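Local coordinates for protein ribonuclease J (Methanolobus psychrophilus R15, PDB 5HAB) that probably degrades RNA as a metal-dependent exoribonuclease of the beta-CASP branch of the metallo-beta-lactamase superfamily, at residues 225-230 and 426-431; 190-195 and 220-225. The protein carries 1 engineered substitution. All coordinates share one frame; numbering follows the deposited sequence.

From the N terminus, the chain reaches 190-195 first, runs through helix 211-220 and returns at 220-225, where contact 2 closes a short loop of 24 residues as a beta-alpha-beta unit. The same strand, 222-228, then carries on into contact 1, whose second partner, 426-431, arrives only after 195 further residues that include the parallel sheet of the beta-CASP region. The two closures therefore follow one another in series and share L225. Strand 222-228 lies between 189-194 and 427-431, so together the contacts place three parallel strands side by side and join the metallo-beta-lactamase core to a strand from the C-terminal part of the chain.

Contact 1 (225-230 and 426-431); sequences LITEST and EHVIPA
I226 and A431 meet through methyl groups, CG2 of the isoleucine lying 3.8 Å from CB of the alanine. With CG1 of I226 beside its own backbone N (chi1 -64°), CG2 is the branch that reaches forward to A431, while CG1 packs on CB of I429 at 4.2 Å. I429 has the same first torsion (chi1 -58°), and its CD1 rests against the carbonyl oxygen of L225.

L225, T227, V428 and P430 face the other side of the sheet. Here CD2 of L225 comes within 4.3 Å of CG1 of V428, a looser fit than the alanine contact. Past the strand end, S229 in the loop turns CB toward 426-431 and packs it on P430 CB at 4.0 Å.

Between these two layers of side chains the strands pair in parallel. L225 is gripped at both ends, its N bonded to H427 O and its O taking the I429 N-H at 2.8 Å. T227 repeats the pattern with I429 O and A431 N, although the A431 N-H is more bent (139°). S229 N to A431 O, 2.9 Å, extends the ladder past the end of strand 225-228.

Several polar ends are held from outside: T227 OG1 by A194 O, S229 OG by H438 ND1, and E228 OE1 by both H410 ND1 and F197 N. Beyond the strand end, T230 packs on a sugar of the bound RNA, which places this end of the contact beside the nucleic acid. Strand 427-431 joins the mixed sheet of the metallo-beta-lactamase fold as the parallel partner of 222-228, returning the chain to that sheet after the beta-CASP region. Helices 413-423 and 435-447 pack on the face of L225, T227 and V428, Y34 touches I226 and A431 on the other, and strand 189-194 flanks 222-228 across from 427-431.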
loop_
_atom_site.group_PDB
_atom_site.type_symbol
_atom_site.label_atom_id
_atom_site.label_comp_id
_atom_site.label_asym_id
_atom_site.label_seq_id
_atom_site.Cartn_x
_atom_site.Cartn_y
_atom_site.Cartn_z
ATOM N N LEU B 225 11.847 24.007 -21.729
ATOM C CA LEU B 225 12.526 22.892 -21.096
ATOM C C LEU B 225 11.642 21.659 -21.199
ATOM O O LEU B 225 10.473 21.687 -20.802
ATOM C CB LEU B 225 12.849 23.207 -19.630
ATOM C CG LEU B 225 13.313 22.037 -18.756
ATOM C CD1 LEU B 225 14.612 21.446 -19.278
ATOM C CD2 LEU B 225 13.472 22.463 -17.301
ATOM N N ILE B 226 12.190 20.599 -21.781
ATOM C CA ILE B 226 11.559 19.292 -21.745
ATOM C C ILE B 226 12.334 18.502 -20.715
ATOM O O ILE B 226 13.537 18.298 -20.867
ATOM C CB ILE B 226 11.568 18.590 -23.113
ATOM C CG1 ILE B 226 10.745 19.378 -24.137
ATOM C CG2 ILE B 226 11.086 17.142 -22.986
ATOM C CD1 ILE B 226 11.567 20.321 -24.993
ATOM N N THR B 227 11.664 18.076 -19.653
ATOM C CA THR B 227 12.365 17.387 -18.579
ATOM C C THR B 227 11.494 16.255 -18.048
ATOM O O THR B 227 10.270 16.291 -18.159
ATOM C CB THR B 227 12.774 18.365 -17.449
ATOM O OG1 THR B 227 13.652 17.707 -16.530
ATOM C CG2 THR B 227 11.562 18.897 -16.700
ATOM N N GLU B 228 12.143 15.230 -17.509
ATOM C CA GLU B 228 11.448 14.051 -17.003
ATOM C C GLU B 228 10.605 14.382 -15.772
ATOM O O GLU B 228 10.936 15.282 -15.010
ATOM C CB GLU B 228 12.460 12.951 -16.668
ATOM C CG GLU B 228 13.390 13.317 -15.516
ATOM C CD GLU B 228 14.056 12.107 -14.890
ATOM O OE1 GLU B 228 14.840 11.438 -15.586
ATOM O OE2 GLU B 228 13.793 11.822 -13.703
ATOM N N SER B 229 9.506 13.661 -15.591
ATOM C CA SER B 229 8.697 13.822 -14.391
ATOM C C SER B 229 8.753 12.563 -13.529
ATOM O O SER B 229 8.099 12.493 -12.496
ATOM C CB SER B 229 7.251 14.131 -14.761
ATOM O OG SER B 229 6.659 13.020 -15.403
ATOM N N THR B 230 9.556 11.593 -13.967
ATOM C CA THR B 230 9.599 10.237 -13.413
ATOM C C THR B 230 9.592 10.136 -11.885
ATOM O O THR B 230 8.808 9.377 -11.322
ATOM C CB THR B 230 10.854 9.487 -13.927
ATOM O OG1 THR B 230 10.954 9.640 -15.346
ATOM C CG2 THR B 230 10.778 8.007 -13.592
ATOM N N GLU B 426 11.183 29.548 -20.239
ATOM C CA GLU B 426 9.971 30.297 -20.518
ATOM C C GLU B 426 8.766 29.362 -20.534
ATOM O O GLU B 426 7.666 29.740 -20.136
ATOM C CB GLU B 426 10.112 31.024 -21.856
ATOM C CG GLU B 426 8.947 31.900 -22.249
ATOM C CD GLU B 426 9.223 32.660 -23.533
ATOM O OE1 GLU B 426 10.360 32.560 -24.044
ATOM O OE2 GLU B 426 8.307 33.353 -24.030
ATOM N N HIS B 427 8.994 28.136 -20.996
ATOM C CA HIS B 427 7.964 27.109 -21.046
ATOM C C HIS B 427 8.537 25.799 -20.525
ATOM O O HIS B 427 9.698 25.485 -20.784
ATOM C CB HIS B 427 7.440 26.913 -22.473
ATOM C CG HIS B 427 6.788 28.127 -23.056
ATOM N ND1 HIS B 427 5.442 28.390 -22.915
ATOM C CD2 HIS B 427 7.293 29.139 -23.800
ATOM C CE1 HIS B 427 5.147 29.517 -23.538
ATOM N NE2 HIS B 427 6.252 29.993 -24.082
ATOM N N VAL B 428 7.726 25.029 -19.806
ATOM C CA VAL B 428 8.169 23.731 -19.306
ATOM C C VAL B 428 7.225 22.638 -19.772
ATOM O O VAL B 428 6.007 22.809 -19.762
ATOM C CB VAL B 428 8.279 23.712 -17.774
ATOM C CG1 VAL B 428 9.124 22.522 -17.332
ATOM C CG2 VAL B 428 8.874 24.999 -17.267
ATOM N N ILE B 429 7.798 21.512 -20.183
ATOM C CA ILE B 429 7.017 20.372 -20.639
ATOM C C ILE B 429 7.533 19.122 -19.944
ATOM O O ILE B 429 8.682 18.728 -20.153
ATOM C CB ILE B 429 7.081 20.208 -22.175
ATOM C CG1 ILE B 429 6.584 21.472 -22.884
ATOM C CG2 ILE B 429 6.312 18.954 -22.625
ATOM C CD1 ILE B 429 7.677 22.490 -23.179
ATOM N N PRO B 430 6.691 18.491 -19.114
ATOM C CA PRO B 430 7.135 17.235 -18.505
ATOM C C PRO B 430 7.051 16.064 -19.470
ATOM O O PRO B 430 6.149 16.007 -20.301
ATOM C CB PRO B 430 6.169 17.055 -17.322
ATOM C CG PRO B 430 4.941 17.803 -17.721
ATOM C CD PRO B 430 5.435 18.986 -18.521
ATOM N N ALA B 431 7.992 15.137 -19.344
ATOM C CA ALA B 431 8.099 13.996 -20.245
ATOM C C ALA B 431 8.560 12.763 -19.467
ATOM O O ALA B 431 8.741 12.833 -18.252
ATOM C CB ALA B 431 9.066 14.308 -21.371
#

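Contact 2 (190-195 and 220-225)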
loop_
_atom_site.group_PDB
_atom_site.type_symbol
_atom_site.label_atom_id
_atom_site.label_comp_id
_atom_site.label_asym_id
_atom_site.label_seq_id
_atom_site.Cartn_x
_atom_site.Cartn_y
_atom_site.Cartn_z
ATOM N N ALA B 190 17.219 29.000 -26.850
ATOM C CA ALA B 190 17.551 27.578 -26.734
ATOM C C ALA B 190 16.389 26.704 -26.262
ATOM O O ALA B 190 15.605 27.103 -25.414
ATOM C CB ALA B 190 18.741 27.402 -25.793
ATOM N N VAL B 191 16.305 25.493 -26.803
ATOM C CA VAL B 191 15.379 24.492 -26.300
ATOM C C VAL B 191 16.177 23.415 -25.583
ATOM O O VAL B 191 17.023 22.767 -26.180
ATOM C CB VAL B 191 14.530 23.889 -27.423
ATOM C CG1 VAL B 191 13.667 22.761 -26.880
ATOM C CG2 VAL B 191 13.660 24.961 -28.071
ATOM N N VAL B 192 15.912 23.224 -24.297
ATOM C CA VAL B 192 16.701 22.290 -23.507
ATOM C C VAL B 192 15.901 21.030 -23.215
ATOM O O VAL B 192 14.717 21.082 -22.885
ATOM C CB VAL B 192 17.199 22.940 -22.204
ATOM C CG1 VAL B 192 17.996 21.949 -21.381
ATOM C CG2 VAL B 192 18.051 24.155 -22.525
ATOM N N TYR B 193 16.572 19.899 -23.380
ATOM C CA TYR B 193 16.017 18.585 -23.142
ATOM C C TYR B 193 16.862 17.918 -22.063
ATOM O O TYR B 193 18.073 17.710 -22.238
ATOM C CB TYR B 193 16.004 17.787 -24.448
ATOM C CG TYR B 193 15.530 16.348 -24.392
ATOM C CD1 TYR B 193 16.372 15.333 -23.957
ATOM C CD2 TYR B 193 14.258 15.998 -24.830
ATOM C CE1 TYR B 193 15.954 14.010 -23.933
ATOM C CE2 TYR B 193 13.830 14.681 -24.812
ATOM C CZ TYR B 193 14.686 13.692 -24.363
ATOM O OH TYR B 193 14.275 12.379 -24.344
ATOM N N ALA B 194 16.212 17.602 -20.945
ATOM C CA ALA B 194 16.882 17.051 -19.776
ATOM C C ALA B 194 16.080 15.879 -19.226
ATOM O O ALA B 194 15.330 16.017 -18.260
ATOM C CB ALA B 194 17.058 18.117 -18.714
ATOM N N CYS B 195 16.261 14.718 -19.845
ATOM C CA CYS B 195 15.495 13.532 -19.493
ATOM C C CYS B 195 16.435 12.368 -19.180
ATOM O O CYS B 195 17.511 12.258 -19.768
ATOM C CB CYS B 195 14.544 13.170 -20.631
ATOM S SG CYS B 195 13.366 14.478 -21.061
ATOM N N GLU B 220 21.108 33.357 -20.972
ATOM C CA GLU B 220 21.117 33.560 -22.420
ATOM C C GLU B 220 19.709 33.490 -22.999
ATOM O O GLU B 220 19.395 34.173 -23.972
ATOM C CB GLU B 220 22.017 32.525 -23.099
ATOM C CG GLU B 220 23.499 32.678 -22.776
ATOM C CD GLU B 220 24.320 31.472 -23.199
ATOM O OE1 GLU B 220 23.791 30.616 -23.944
ATOM O OE2 GLU B 220 25.494 31.379 -22.784
ATOM N N GLY B 221 18.866 32.649 -22.407
ATOM C CA GLY B 221 17.477 32.563 -22.820
ATOM C C GLY B 221 17.048 31.168 -23.224
ATOM O O GLY B 221 17.429 30.676 -24.286
ATOM N N VAL B 222 16.258 30.525 -22.368
ATOM C CA VAL B 222 15.714 29.208 -22.674
ATOM C C VAL B 222 14.235 29.346 -22.989
ATOM O O VAL B 222 13.446 29.776 -22.149
ATOM C CB VAL B 222 15.952 28.213 -21.523
ATOM C CG1 VAL B 222 15.324 26.867 -21.844
ATOM C CG2 VAL B 222 17.439 28.045 -21.274
ATOM N N ILE B 223 13.872 28.994 -24.217
ATOM C CA ILE B 223 12.494 29.046 -24.689
ATOM C C ILE B 223 11.638 27.983 -24.008
ATOM O O ILE B 223 10.521 28.253 -23.561
ATOM C CB ILE B 223 12.433 28.866 -26.222
ATOM C CG1 ILE B 223 13.256 29.946 -26.927
ATOM C CG2 ILE B 223 10.992 28.871 -26.705
ATOM C CD1 ILE B 223 13.388 29.733 -28.421
ATOM N N ALA B 224 12.170 26.770 -23.936
ATOM C CA ALA B 224 11.404 25.637 -23.441
ATOM C C ALA B 224 12.319 24.594 -22.819
ATOM O O ALA B 224 13.429 24.350 -23.294
ATOM C CB ALA B 224 10.578 25.016 -24.564
ATOM N N LEU B 225 11.847 24.007 -21.729
ATOM C CA LEU B 225 12.526 22.892 -21.096
ATOM C C LEU B 225 11.642 21.659 -21.199
ATOM O O LEU B 225 10.473 21.687 -20.802
ATOM C CB LEU B 225 12.849 23.207 -19.630
ATOM C CG LEU B 225 13.313 22.037 -18.756
ATOM C CD1 LEU B 225 14.612 21.446 -19.278
ATOM C CD2 LEU B 225 13.472 22.463 -17.301
#
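V192 and V222 both hold CG1 anti to the backbone N (chi1 179° and 178°), which leaves CG2 of V192 to meet CG1 of V222 at 3.9 Å, the two side chains crossing at about a right angle. The other branch of V192, CG1, touches CD1 of L225, a methyl that also reaches A194 CB at 4.2 Å. On the reverse face V191 and A224 lie only loosely together. The backbone corner at I223 sets its CB 3.7 Å from A190 O, and chi1 (-58°) lays CG1 beside its own N, where it also passes A190 O and N.

The parallel pairing carries a beta bulge: A190 pairs with V222 but V191 with A224, and I223 is the extra residue. A190 is held at both ends, N to G221 O and O to I223 N at 2.8 Å; beyond the bulge, V192 N bonds A224 O. G221, with its positive phi, turns the chain out of helix 211-220 into the strand.

The pairing closes the beta-alpha-beta unit of strand 189-194, helix 211-220 and strand 222-228 within the mixed sheet. Strand 179-186 borders 189-194 on its far edge, strand 427-431 follows 222-228, and helix 413-423 covers V192 and L225.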